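Local coordinates for protein BB_2cx5_001 (Thermus thermophilus, PDB 3RI0) that serves as a designed epitope scaffold, built on an aminoacyl-tRNA editing-domain fold, to present a grafted linear epitope for HIV immunogen design, at residues A[24-29]-A[133-138]; A[46-51]-A[123-128]; A[54-59]-A[79-84]; A[60-65]-A[112-117]. The protein carries 6 engineered substitutions. All blocks are in the same frame, centred on the assembly; numbering follows the deposited sequence.

From the N terminus, residues 24-29 pair with 133-138, about a hundred residues on, so interaction 1 closes the widest loop and the other three contacts nest inside it. Residues 46-51 come next and pair with 123-128; interaction 2 in turn encloses interactions 3 and 4. These last two cross, because 60-65 falls between the segments of interaction 3, while its partner 112-117 follows both. Interactions 1, 2 and 4 join strands of one mixed sheet, 125-128 lying beside 134-138 and 47-54 beside 59-65. At the surface, interaction 3 brings short strand 84-85 to the end of strand 47-54 in the same sheet, and its Val79 and Leu83 side chains pack on Tyr60 of interaction 4.

Interaction 1 of 4, residues A[24-29]-A[133-138]; sequences VELPAS and RALFRA
Val24 and Leu135 face each other as a hydrogen-bonded antiparallel pair: Val24 N gives a bond to Leu135 O, and Leu135 N returns one to Val24 O at 3.0 Å. The same Val24 oxygen also receives a CA-H...O contact from Ala134 CA, at 3.1 Å. Glu25 follows as the non-hydrogen-bonded partner of Ala134, and its side chain packs on Ala6 of helix 4-15. Glu25 OE1 accepts a hydrogen bond from Ser3 N. Short strand 23-25 thus forms an outer strand of the mixed sheet, next to 134-138 in the editing-domain fold. Past the strand, Leu26 N still bonds to Arg133 O (2.8 Å, 167° at the hydrogen), the donor standing 28° from the carbonyl plane. Leu26 CG lies beside its own backbone N, and CD1, anti to CA (chi2 -173°), comes to 3.8 Å from Leu135 CD1; the two leucines suit this place because both pack against helix 33-39, Leu26 on Ala39 and Leu135 on Ala36. Pro27 and Ala28 turn the chain around the aliphatic part of Arg133, with Arg133 CD 3.7 Å from Ala28 CA. The arginine chain, bent at chi2 and chi3, then places NE to donate to Thr30 O.

Interaction 2 of 4, residues A[46-51]-A[123-128]; sequences QIVKSL and PEVWAA
Gln46 grips the other segment with both its backbone and its amide. Its carbonyl O accepts Trp126 N at 3.0 Å, the donor standing 38° above the carbonyl plane. Its side-chain NE2 donates to Glu124 O, also at 3.0 Å, and adds a weak bond to Glu124 OE2. The other amide atom, OE1, accepts from Glu43 N, so both ends of this buried amide are used, which suits a glutamine. The carboxylate of Glu124 has a second, long and weak partner in Arg137. Two residues on, Val48 N donates to Trp126 O at 2.8 Å, leaving Trp126 held on both its N and its O in the parallel pairing. Further along the strands draw apart, and a water fills in: it donates to Val48 O (2.9 Å), accepts from Ala128 N (3.0 Å) and bonds Ser50 OG. Apolar groups pack around these bonds, Ile47 CD1 on Trp126 CB and, on the other face, Val48 CG2 on Val125 CB at 3.7 Å. Within the mixed sheet, strand 47-54 is flanked beyond this pair by antiparallel 59-65, while 125-128 continues to antiparallel 134-138, with Trp126 packing on Leu135 and Arg137.

Interaction 3 of 4, residues A[54-59]-A[79-84]; sequences GGSKGA and VGTDLL. Engineered in segment 54-59: Gly54 (natural residue Val), Ser56 (natural residue Glu).
The flat groups where Gly54 meets Leu84 are peptide units, and they join at their edges: each donor N-H lies in the plane of the carbonyl it meets. The bridge sits where two connections meet: residues 55-58 link the hairpin of strands 47-54 and 59-65, whereas residues 80-83 lead from helix 72-79 to strand 84-85. Gly54 N donates to Leu84 O at 3.1 Å and Leu84 N to Gly54 O at 2.9 Å, a reciprocal antiparallel pair that ties the end of strand 47-54 to the start of strand 84-85. Gly54 O also takes a CA-H...O contact from Leu83 CA. Gly54 and Ser56 are engineered positions. Gly55, having no side chain, lets the methyl CG2 of Thr81 approach its CA to 4.1 Å. That methyl lies between the backbone N and carbonyl carbon of Thr81, while OG1 is anti to the N (chi1 -160°) and makes a weak bond with Ser56 OG at 3.4 Å. A water accepts from Ser56 N; its modelled distances to Thr81 OG1 and Asp82 O are doubtfully short. Leu83, a buried apolar residue, packs on Tyr60 and Phe62 of strand 59-65. Gly80, the first residue beyond the helix, has a positive phi (91°) that glycine adopts easily. The extended chain of Lys57 runs past Thr81 in the opposite direction, with CE 3.9 Å from Thr81 CB. Its ammonium probably feels the helix-end carbonyls: NZ lies 3.8 Å from Val79 O.

Interaction 4 of 4, residues A[60-65]-A[112-117]; sequences YLFLVS and PAYLDE
A parallel strand pair at the middle of the sheet carries this contact, with Leu61 set against Ala113, Phe62 against Tyr114 and Leu63 against Leu115. Leu61 N donates to Pro112 O and Leu61 O accepts Tyr114 N; Leu63 N then reaches Tyr114 O and Leu63 O takes Asp116 N, all four at 2.9 Å. Strand 59-65 thereby gains its second neighbour, since strand 47-54 runs antiparallel along its other edge. Alternate residues part to the two faces of this mixed sheet. On one, Phe62 and Tyr114 lie side by side and point the same way, their planes 19° apart but slid until the rings barely overlap, with centroids 5.3 Å apart; Phe62 CE2 touches Tyr114 CD1 at 3.7 Å. Broad aromatics suit this face, where Ala75 and Leu78 of helix 72-79 lie over them. The other face is aliphatic: Leu61 CB meets the small Ala113 CB at 3.9 Å, and Leu63 CD1 meets Leu115 CD1, beneath helix 140-147. At the far end Asp116 has its CG anti to the backbone N (chi1 179°); Ser65 N, the next donor in the series, bonds to its OD2 rather than to a main-chain oxygen, at 3.1 Å from 39° above the carboxylate plane. Asn68 ND2 also binds OD2, while OD1 accepts Asp118 N in an Asx turn, and the neighbouring Ser65 OG bonds Gly45 O.

Interaction 1 of 4, residues A[24-29]-A[133-138]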
loop_
_atom_site.group_PDB
_atom_site.type_symbol
_atom_site.label_atom_id
_atom_site.label_comp_id
_atom_site.label_asym_id
_atom_site.label_seq_id
_atom_site.Cartn_x
_atom_site.Cartn_y
_atom_site.Cartn_z
ATOM N N VAL A 24 -4.266 -13.302 1.868
ATOM C CA VAL A 24 -4.282 -14.426 0.944
ATOM C C VAL A 24 -2.927 -14.627 0.269
ATOM O O VAL A 24 -2.236 -13.661 -0.069
ATOM C CB VAL A 24 -5.396 -14.187 -0.109
ATOM C CG1 VAL A 24 -5.101 -14.928 -1.380
ATOM C CG2 VAL A 24 -6.739 -14.605 0.473
ATOM N N GLU A 25 -2.544 -15.884 0.070
ATOM C CA GLU A 25 -1.250 -16.185 -0.529
ATOM C C GLU A 25 -1.380 -16.759 -1.931
ATOM O O GLU A 25 -2.037 -17.773 -2.145
ATOM C CB GLU A 25 -0.486 -17.163 0.363
ATOM C CG GLU A 25 1.012 -17.140 0.163
ATOM C CD GLU A 25 1.762 -17.029 1.477
ATOM O OE1 GLU A 25 1.718 -17.998 2.263
ATOM O OE2 GLU A 25 2.385 -15.972 1.729
ATOM N N LEU A 26 -0.744 -16.095 -2.884
ATOM C CA LEU A 26 -0.777 -16.504 -4.274
ATOM C C LEU A 26 0.426 -17.371 -4.645
ATOM O O LEU A 26 1.449 -17.385 -3.954
ATOM C CB LEU A 26 -0.828 -15.269 -5.170
ATOM C CG LEU A 26 -1.886 -14.221 -4.805
ATOM C CD1 LEU A 26 -1.909 -13.151 -5.880
ATOM C CD2 LEU A 26 -3.259 -14.865 -4.658
ATOM N N PRO A 27 0.318 -18.108 -5.760
ATOM C CA PRO A 27 1.381 -18.996 -6.241
ATOM C C PRO A 27 2.740 -18.333 -6.393
ATOM O O PRO A 27 2.827 -17.200 -6.843
ATOM C CB PRO A 27 0.855 -19.469 -7.599
ATOM C CG PRO A 27 -0.622 -19.341 -7.474
ATOM C CD PRO A 27 -0.781 -18.047 -6.735
ATOM N N ALA A 28 3.794 -19.032 -5.995
ATOM C CA ALA A 28 5.128 -18.501 -6.191
ATOM C C ALA A 28 5.129 -18.520 -7.714
ATOM O O ALA A 28 4.904 -19.571 -8.313
ATOM C CB ALA A 28 6.170 -19.465 -5.632
ATOM N N SER A 29 5.337 -17.360 -8.329
ATOM C CA SER A 29 5.314 -17.186 -9.792
ATOM C C SER A 29 4.554 -15.879 -9.926
ATOM O O SER A 29 4.127 -15.469 -11.005
ATOM C CB SER A 29 4.471 -18.268 -10.478
ATOM O OG SER A 29 3.301 -17.698 -11.055
ATOM N N ARG A 133 3.595 -11.862 -3.449
ATOM C CA ARG A 133 2.571 -12.891 -3.581
ATOM C C ARG A 133 1.543 -12.999 -2.456
ATOM O O ARG A 133 1.012 -14.081 -2.202
ATOM C CB ARG A 133 3.240 -14.256 -3.808
ATOM C CG ARG A 133 4.742 -14.283 -3.482
ATOM C CD ARG A 133 5.495 -15.224 -4.418
ATOM N NE ARG A 133 6.548 -14.540 -5.177
ATOM C CZ ARG A 133 7.784 -14.321 -4.733
ATOM N NH1 ARG A 133 8.143 -14.733 -3.519
ATOM N NH2 ARG A 133 8.668 -13.699 -5.504
ATOM N N ALA A 134 1.255 -11.883 -1.792
ATOM C CA ALA A 134 0.263 -11.877 -0.721
ATOM C C ALA A 134 -0.587 -10.623 -0.852
ATOM O O ALA A 134 -0.076 -9.533 -1.104
ATOM C CB ALA A 134 0.946 -11.923 0.646
ATOM N N LEU A 135 -1.893 -10.792 -0.699
ATOM C CA LEU A 135 -2.840 -9.693 -0.818
ATOM C C LEU A 135 -3.972 -9.916 0.162
ATOM O O LEU A 135 -4.163 -11.034 0.653
ATOM C CB LEU A 135 -3.449 -9.659 -2.233
ATOM C CG LEU A 135 -2.610 -9.404 -3.491
ATOM C CD1 LEU A 135 -3.383 -9.904 -4.718
ATOM C CD2 LEU A 135 -2.303 -7.913 -3.631
ATOM N N PHE A 136 -4.715 -8.852 0.438
ATOM C CA PHE A 136 -5.878 -8.935 1.295
ATOM C C PHE A 136 -6.798 -7.891 0.713
ATOM O O PHE A 136 -6.346 -6.815 0.301
ATOM C CB PHE A 136 -5.528 -8.664 2.776
ATOM C CG PHE A 136 -5.193 -7.225 3.110
ATOM C CD1 PHE A 136 -6.203 -6.311 3.384
ATOM C CD2 PHE A 136 -3.865 -6.819 3.245
ATOM C CE1 PHE A 136 -5.899 -4.998 3.796
ATOM C CE2 PHE A 136 -3.541 -5.508 3.659
ATOM C CZ PHE A 136 -4.557 -4.601 3.935
ATOM N N ARG A 137 -8.083 -8.203 0.624
ATOM C CA ARG A 137 -8.999 -7.237 0.051
ATOM C C ARG A 137 -9.710 -6.436 1.116
ATOM O O ARG A 137 -9.826 -6.866 2.271
ATOM C CB ARG A 137 -10.031 -7.923 -0.833
ATOM C CG ARG A 137 -11.072 -8.709 -0.091
ATOM C CD ARG A 137 -12.227 -9.085 -1.007
ATOM N NE ARG A 137 -13.253 -8.050 -1.122
ATOM C CZ ARG A 137 -13.940 -7.559 -0.093
ATOM N NH1 ARG A 137 -13.705 -8.002 1.138
ATOM N NH2 ARG A 137 -14.874 -6.635 -0.289
ATOM N N ALA A 138 -10.191 -5.268 0.719
ATOM C CA ALA A 138 -10.912 -4.394 1.620
ATOM C C ALA A 138 -11.611 -3.375 0.755
ATOM O O ALA A 138 -11.224 -3.176 -0.395
ATOM C CB ALA A 138 -9.940 -3.698 2.569
#

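Interaction 2 of 4, residues A[46-51]-A[123-128]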
loop_
_atom_site.group_PDB
_atom_site.type_symbol
_atom_site.label_atom_id
_atom_site.label_comp_id
_atom_site.label_asym_id
_atom_site.label_seq_id
_atom_site.Cartn_x
_atom_site.Cartn_y
_atom_site.Cartn_z
ATOM N N GLN A 46 -7.237 -1.983 -9.316
ATOM C CA GLN A 46 -7.708 -2.293 -7.976
ATOM C C GLN A 46 -6.571 -2.636 -7.025
ATOM O O GLN A 46 -6.760 -2.652 -5.813
ATOM C CB GLN A 46 -8.718 -3.448 -8.010
ATOM C CG GLN A 46 -10.080 -3.052 -8.572
ATOM C CD GLN A 46 -11.020 -4.243 -8.708
ATOM O OE1 GLN A 46 -10.822 -5.109 -9.571
ATOM N NE2 GLN A 46 -12.041 -4.301 -7.852
ATOM N N ILE A 47 -5.392 -2.915 -7.567
ATOM C CA ILE A 47 -4.249 -3.227 -6.725
ATOM C C ILE A 47 -3.733 -1.937 -6.096
ATOM O O ILE A 47 -3.599 -0.914 -6.773
ATOM C CB ILE A 47 -3.098 -3.874 -7.526
ATOM C CG1 ILE A 47 -3.569 -5.186 -8.165
ATOM C CG2 ILE A 47 -1.895 -4.124 -6.597
ATOM C CD1 ILE A 47 -3.990 -6.242 -7.182
ATOM N N VAL A 48 -3.443 -1.997 -4.802
ATOM C CA VAL A 48 -2.950 -0.846 -4.077
ATOM C C VAL A 48 -1.451 -0.949 -3.836
ATOM O O VAL A 48 -0.983 -1.894 -3.200
ATOM C CB VAL A 48 -3.630 -0.726 -2.702
ATOM C CG1 VAL A 48 -3.234 0.598 -2.043
ATOM C CG2 VAL A 48 -5.155 -0.837 -2.855
ATOM N N LYS A 49 -0.706 0.025 -4.344
ATOM C CA LYS A 49 0.748 0.081 -4.148
ATOM C C LYS A 49 1.023 1.028 -2.976
ATOM O O LYS A 49 0.570 2.174 -2.977
ATOM C CB LYS A 49 1.434 0.618 -5.404
ATOM C CG LYS A 49 1.283 -0.287 -6.629
ATOM C CD LYS A 49 1.917 0.325 -7.872
ATOM C CE LYS A 49 1.346 1.717 -8.164
ATOM N NZ LYS A 49 1.896 2.284 -9.426
ATOM N N SER A 50 1.748 0.549 -1.971
ATOM C CA SER A 50 2.070 1.364 -0.801
ATOM C C SER A 50 3.477 1.929 -0.952
ATOM O O SER A 50 4.464 1.297 -0.537
ATOM C CB SER A 50 1.972 0.518 0.472
ATOM O OG SER A 50 0.662 0.004 0.643
ATOM N N LEU A 51 3.555 3.121 -1.543
ATOM C CA LEU A 51 4.823 3.796 -1.805
ATOM C C LEU A 51 5.285 4.745 -0.691
ATOM O O LEU A 51 4.583 5.687 -0.326
ATOM C CB LEU A 51 4.722 4.558 -3.134
ATOM C CG LEU A 51 4.199 3.759 -4.334
ATOM C CD1 LEU A 51 4.054 4.647 -5.552
ATOM C CD2 LEU A 51 5.151 2.613 -4.629
ATOM N N PRO A 123 -15.572 -1.119 -5.717
ATOM C CA PRO A 123 -16.330 -1.657 -4.583
ATOM C C PRO A 123 -15.369 -2.286 -3.574
ATOM O O PRO A 123 -15.692 -2.462 -2.401
ATOM C CB PRO A 123 -17.264 -2.673 -5.243
ATOM C CG PRO A 123 -16.492 -3.117 -6.438
ATOM C CD PRO A 123 -15.936 -1.820 -6.961
ATOM N N GLU A 124 -14.179 -2.635 -4.049
ATOM C CA GLU A 124 -13.153 -3.208 -3.186
ATOM C C GLU A 124 -11.811 -3.188 -3.903
ATOM O O GLU A 124 -11.763 -3.183 -5.130
ATOM C CB GLU A 124 -13.496 -4.642 -2.779
ATOM C CG GLU A 124 -12.847 -5.687 -3.654
ATOM C CD GLU A 124 -13.826 -6.384 -4.546
ATOM O OE1 GLU A 124 -14.643 -7.175 -4.018
ATOM O OE2 GLU A 124 -13.790 -6.141 -5.769
ATOM N N VAL A 125 -10.729 -3.178 -3.128
ATOM C CA VAL A 125 -9.375 -3.150 -3.677
ATOM C C VAL A 125 -8.516 -4.202 -2.973
ATOM O O VAL A 125 -8.892 -4.715 -1.912
ATOM C CB VAL A 125 -8.723 -1.748 -3.491
ATOM C CG1 VAL A 125 -9.396 -0.722 -4.395
ATOM C CG2 VAL A 125 -8.847 -1.304 -2.052
ATOM N N TRP A 126 -7.370 -4.523 -3.570
ATOM C CA TRP A 126 -6.448 -5.506 -3.007
ATOM C C TRP A 126 -5.089 -4.878 -2.697
ATOM O O TRP A 126 -4.413 -4.350 -3.594
ATOM C CB TRP A 126 -6.266 -6.677 -3.973
ATOM C CG TRP A 126 -7.528 -7.442 -4.238
ATOM C CD1 TRP A 126 -8.528 -7.116 -5.115
ATOM C CD2 TRP A 126 -7.946 -8.646 -3.590
ATOM N NE1 TRP A 126 -9.539 -8.043 -5.051
ATOM C CE2 TRP A 126 -9.209 -8.995 -4.122
ATOM C CE3 TRP A 126 -7.379 -9.464 -2.604
ATOM C CZ2 TRP A 126 -9.911 -10.134 -3.705
ATOM C CZ3 TRP A 126 -8.071 -10.594 -2.188
ATOM C CH2 TRP A 126 -9.330 -10.918 -2.740
ATOM N N ALA A 127 -4.688 -4.955 -1.431
ATOM C CA ALA A 127 -3.419 -4.400 -0.976
ATOM C C ALA A 127 -2.410 -5.509 -0.746
ATOM O O ALA A 127 -2.779 -6.668 -0.566
ATOM C CB ALA A 127 -3.624 -3.616 0.320
ATOM N N ALA A 128 -1.134 -5.143 -0.728
ATOM C CA ALA A 128 -0.056 -6.108 -0.536
ATOM C C ALA A 128 -0.030 -6.716 0.878
ATOM O O ALA A 128 -0.304 -6.040 1.866
ATOM C CB ALA A 128 1.277 -5.449 -0.851
HETATM O O HOH W 1 0.088 -2.419 -0.577
#

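Interaction 3 of 4, residues A[54-59]-A[79-84]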
loop_
_atom_site.group_PDB
_atom_site.type_symbol
_atom_site.label_atom_id
_atom_site.label_comp_id
_atom_site.label_asym_id
_atom_site.label_seq_id
_atom_site.Cartn_x
_atom_site.Cartn_y
_atom_site.Cartn_z
ATOM N N GLY A 54 10.745 9.927 1.430
ATOM C CA GLY A 54 11.303 10.699 2.523
ATOM C C GLY A 54 11.389 12.186 2.252
ATOM O O GLY A 54 11.481 12.619 1.103
ATOM N N GLY A 55 11.359 12.972 3.323
ATOM C CA GLY A 55 11.449 14.418 3.205
ATOM C C GLY A 55 12.205 14.955 4.403
ATOM O O GLY A 55 12.410 14.228 5.378
ATOM N N SER A 56 12.624 16.214 4.350
ATOM C CA SER A 56 13.355 16.775 5.478
ATOM C C SER A 56 12.464 16.764 6.718
ATOM O O SER A 56 12.952 16.651 7.844
ATOM C CB SER A 56 13.846 18.202 5.171
ATOM O OG SER A 56 12.773 19.098 4.997
ATOM N N LYS A 57 11.155 16.870 6.509
ATOM C CA LYS A 57 10.226 16.838 7.634
ATOM C C LYS A 57 10.288 15.424 8.215
ATOM O O LYS A 57 10.851 15.207 9.288
ATOM C CB LYS A 57 8.800 17.156 7.167
ATOM C CG LYS A 57 8.701 18.443 6.357
ATOM C CD LYS A 57 7.284 18.998 6.336
ATOM C CE LYS A 57 7.234 20.288 5.537
ATOM N NZ LYS A 57 5.943 21.008 5.706
ATOM N N GLY A 58 9.727 14.470 7.472
ATOM C CA GLY A 58 9.725 13.076 7.874
ATOM C C GLY A 58 9.372 12.200 6.676
ATOM O O GLY A 58 9.542 12.620 5.538
ATOM N N ALA A 59 8.893 10.983 6.920
ATOM C CA ALA A 59 8.513 10.083 5.830
ATOM C C ALA A 59 6.990 10.050 5.622
ATOM O O ALA A 59 6.231 10.233 6.572
ATOM C CB ALA A 59 9.021 8.694 6.120
ATOM N N VAL A 79 2.566 17.623 0.291
ATOM C CA VAL A 79 3.348 17.350 1.483
ATOM C C VAL A 79 4.002 18.657 1.970
ATOM O O VAL A 79 4.149 18.888 3.177
ATOM C CB VAL A 79 4.403 16.248 1.153
ATOM C CG1 VAL A 79 5.810 16.786 1.251
ATOM C CG2 VAL A 79 4.196 15.065 2.054
ATOM N N GLY A 80 4.374 19.513 1.021
ATOM C CA GLY A 80 4.984 20.788 1.365
ATOM C C GLY A 80 6.501 20.779 1.456
ATOM O O GLY A 80 7.084 21.695 2.034
ATOM N N THR A 81 7.139 19.746 0.910
ATOM C CA THR A 81 8.594 19.647 0.937
ATOM C C THR A 81 9.031 18.722 -0.183
ATOM O O THR A 81 8.225 17.948 -0.690
ATOM C CB THR A 81 9.098 19.075 2.280
ATOM O OG1 THR A 81 10.477 19.419 2.456
ATOM C CG2 THR A 81 8.953 17.553 2.304
ATOM N N ASP A 82 10.298 18.797 -0.573
ATOM C CA ASP A 82 10.772 17.934 -1.636
ATOM C C ASP A 82 10.765 16.513 -1.114
ATOM O O ASP A 82 11.000 16.277 0.067
ATOM C CB ASP A 82 12.181 18.316 -2.090
ATOM C CG ASP A 82 12.330 18.266 -3.599
ATOM O OD1 ASP A 82 11.649 17.436 -4.239
ATOM O OD2 ASP A 82 13.136 19.050 -4.151
ATOM N N LEU A 83 10.474 15.563 -1.990
ATOM C CA LEU A 83 10.439 14.172 -1.595
ATOM C C LEU A 83 11.424 13.372 -2.401
ATOM O O LEU A 83 11.527 13.531 -3.618
ATOM C CB LEU A 83 9.055 13.586 -1.837
ATOM C CG LEU A 83 7.916 14.274 -1.106
ATOM C CD1 LEU A 83 6.610 13.648 -1.518
ATOM C CD2 LEU A 83 8.131 14.164 0.395
ATOM N N LEU A 84 12.172 12.515 -1.729
ATOM C CA LEU A 84 13.055 11.678 -2.484
ATOM C C LEU A 84 12.933 10.219 -2.156
ATOM O O LEU A 84 12.462 9.806 -1.090
ATOM C CB LEU A 84 14.509 12.135 -2.383
ATOM C CG LEU A 84 14.897 12.741 -3.746
ATOM C CD1 LEU A 84 16.347 13.204 -3.734
ATOM C CD2 LEU A 84 14.656 11.704 -4.855
HETATM O O HOH W 2 12.156 17.754 1.724
#

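Interaction 4 of 4, residues A[60-65]-A[112-117]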
loop_
_atom_site.group_PDB
_atom_site.type_symbol
_atom_site.label_atom_id
_atom_site.label_comp_id
_atom_site.label_asym_id
_atom_site.label_seq_id
_atom_site.Cartn_x
_atom_site.Cartn_y
_atom_site.Cartn_z
ATOM N N TYR A 60 6.550 9.829 4.385
ATOM C CA TYR A 60 5.112 9.767 4.102
ATOM C C TYR A 60 4.733 8.523 3.301
ATOM O O TYR A 60 5.579 7.917 2.627
ATOM C CB TYR A 60 4.646 11.005 3.339
ATOM C CG TYR A 60 5.225 12.294 3.849
ATOM C CD1 TYR A 60 6.527 12.670 3.515
ATOM C CD2 TYR A 60 4.485 13.141 4.676
ATOM C CE1 TYR A 60 7.079 13.852 3.985
ATOM C CE2 TYR A 60 5.033 14.331 5.156
ATOM C CZ TYR A 60 6.332 14.676 4.802
ATOM O OH TYR A 60 6.879 15.849 5.265
ATOM N N LEU A 61 3.447 8.175 3.348
ATOM C CA LEU A 61 2.948 6.997 2.658
ATOM C C LEU A 61 1.952 7.367 1.557
ATOM O O LEU A 61 1.031 8.159 1.776
ATOM C CB LEU A 61 2.266 6.065 3.666
ATOM C CG LEU A 61 2.248 4.545 3.459
ATOM C CD1 LEU A 61 0.847 4.055 3.722
ATOM C CD2 LEU A 61 2.702 4.144 2.066
ATOM N N PHE A 62 2.132 6.786 0.375
ATOM C CA PHE A 62 1.225 7.051 -0.734
ATOM C C PHE A 62 0.644 5.759 -1.293
ATOM O O PHE A 62 1.366 4.876 -1.734
ATOM C CB PHE A 62 1.939 7.830 -1.835
ATOM C CG PHE A 62 2.389 9.199 -1.405
ATOM C CD1 PHE A 62 3.642 9.380 -0.825
ATOM C CD2 PHE A 62 1.559 10.305 -1.571
ATOM C CE1 PHE A 62 4.070 10.652 -0.410
ATOM C CE2 PHE A 62 1.971 11.587 -1.157
ATOM C CZ PHE A 62 3.233 11.755 -0.580
ATOM N N LEU A 63 -0.679 5.662 -1.260
ATOM C CA LEU A 63 -1.386 4.482 -1.746
ATOM C C LEU A 63 -1.875 4.814 -3.161
ATOM O O LEU A 63 -2.775 5.642 -3.344
ATOM C CB LEU A 63 -2.549 4.182 -0.805
ATOM C CG LEU A 63 -2.075 4.191 0.650
ATOM C CD1 LEU A 63 -3.260 4.106 1.589
ATOM C CD2 LEU A 63 -1.116 3.033 0.884
ATOM N N VAL A 64 -1.274 4.160 -4.153
ATOM C CA VAL A 64 -1.585 4.428 -5.551
ATOM C C VAL A 64 -2.251 3.278 -6.277
ATOM O O VAL A 64 -1.923 2.111 -6.061
ATOM C CB VAL A 64 -0.286 4.787 -6.326
ATOM C CG1 VAL A 64 -0.588 4.985 -7.807
ATOM C CG2 VAL A 64 0.337 6.036 -5.730
ATOM N N SER A 65 -3.192 3.611 -7.150
ATOM C CA SER A 65 -3.871 2.599 -7.937
ATOM C C SER A 65 -2.809 1.855 -8.742
ATOM O O SER A 65 -1.805 2.435 -9.146
ATOM C CB SER A 65 -4.876 3.249 -8.887
ATOM O OG SER A 65 -5.422 2.288 -9.774
ATOM N N PRO A 112 2.202 9.403 7.892
ATOM C CA PRO A 112 1.062 10.202 7.428
ATOM C C PRO A 112 0.753 9.581 6.060
ATOM O O PRO A 112 1.691 9.223 5.347
ATOM C CB PRO A 112 1.646 11.601 7.283
ATOM C CG PRO A 112 2.789 11.614 8.282
ATOM C CD PRO A 112 3.391 10.238 8.131
ATOM N N ALA A 113 -0.521 9.438 5.686
ATOM C CA ALA A 113 -0.813 8.815 4.402
ATOM C C ALA A 113 -1.767 9.541 3.463
ATOM O O ALA A 113 -2.578 10.371 3.883
ATOM C CB ALA A 113 -1.310 7.398 4.626
ATOM N N TYR A 114 -1.657 9.201 2.180
ATOM C CA TYR A 114 -2.500 9.770 1.136
ATOM C C TYR A 114 -3.029 8.662 0.235
ATOM O O TYR A 114 -2.342 7.671 -0.017
ATOM C CB TYR A 114 -1.713 10.802 0.342
ATOM C CG TYR A 114 -1.191 11.898 1.236
ATOM C CD1 TYR A 114 -0.030 11.716 1.991
ATOM C CD2 TYR A 114 -1.894 13.088 1.387
ATOM C CE1 TYR A 114 0.420 12.697 2.872
ATOM C CE2 TYR A 114 -1.457 14.071 2.265
ATOM C CZ TYR A 114 -0.304 13.872 3.006
ATOM O OH TYR A 114 0.126 14.854 3.866
ATOM N N LEU A 115 -4.254 8.834 -0.252
ATOM C CA LEU A 115 -4.897 7.824 -1.085
ATOM C C LEU A 115 -5.351 8.313 -2.456
ATOM O O LEU A 115 -6.205 9.193 -2.568
ATOM C CB LEU A 115 -6.102 7.241 -0.336
ATOM C CG LEU A 115 -6.949 6.159 -1.021
ATOM C CD1 LEU A 115 -6.564 4.804 -0.494
ATOM C CD2 LEU A 115 -8.419 6.391 -0.736
ATOM N N ASP A 116 -4.773 7.706 -3.487
ATOM C CA ASP A 116 -5.080 7.984 -4.892
ATOM C C ASP A 116 -6.594 7.941 -5.034
ATOM O O ASP A 116 -7.188 6.872 -4.885
ATOM C CB ASP A 116 -4.455 6.879 -5.758
ATOM C CG ASP A 116 -4.735 7.037 -7.251
ATOM O OD1 ASP A 116 -5.720 7.711 -7.637
ATOM O OD2 ASP A 116 -3.956 6.455 -8.042
ATOM N N GLU A 117 -7.211 9.083 -5.337
ATOM C CA GLU A 117 -8.673 9.138 -5.473
ATOM C C GLU A 117 -9.273 8.081 -6.394
ATOM O O GLU A 117 -10.431 7.698 -6.224
ATOM C CB GLU A 117 -9.133 10.537 -5.916
ATOM C CG GLU A 117 -8.350 11.178 -7.068
ATOM C CD GLU A 117 -8.930 12.545 -7.460
ATOM O OE1 GLU A 117 -9.195 13.380 -6.563
ATOM O OE2 GLU A 117 -9.121 12.781 -8.669
#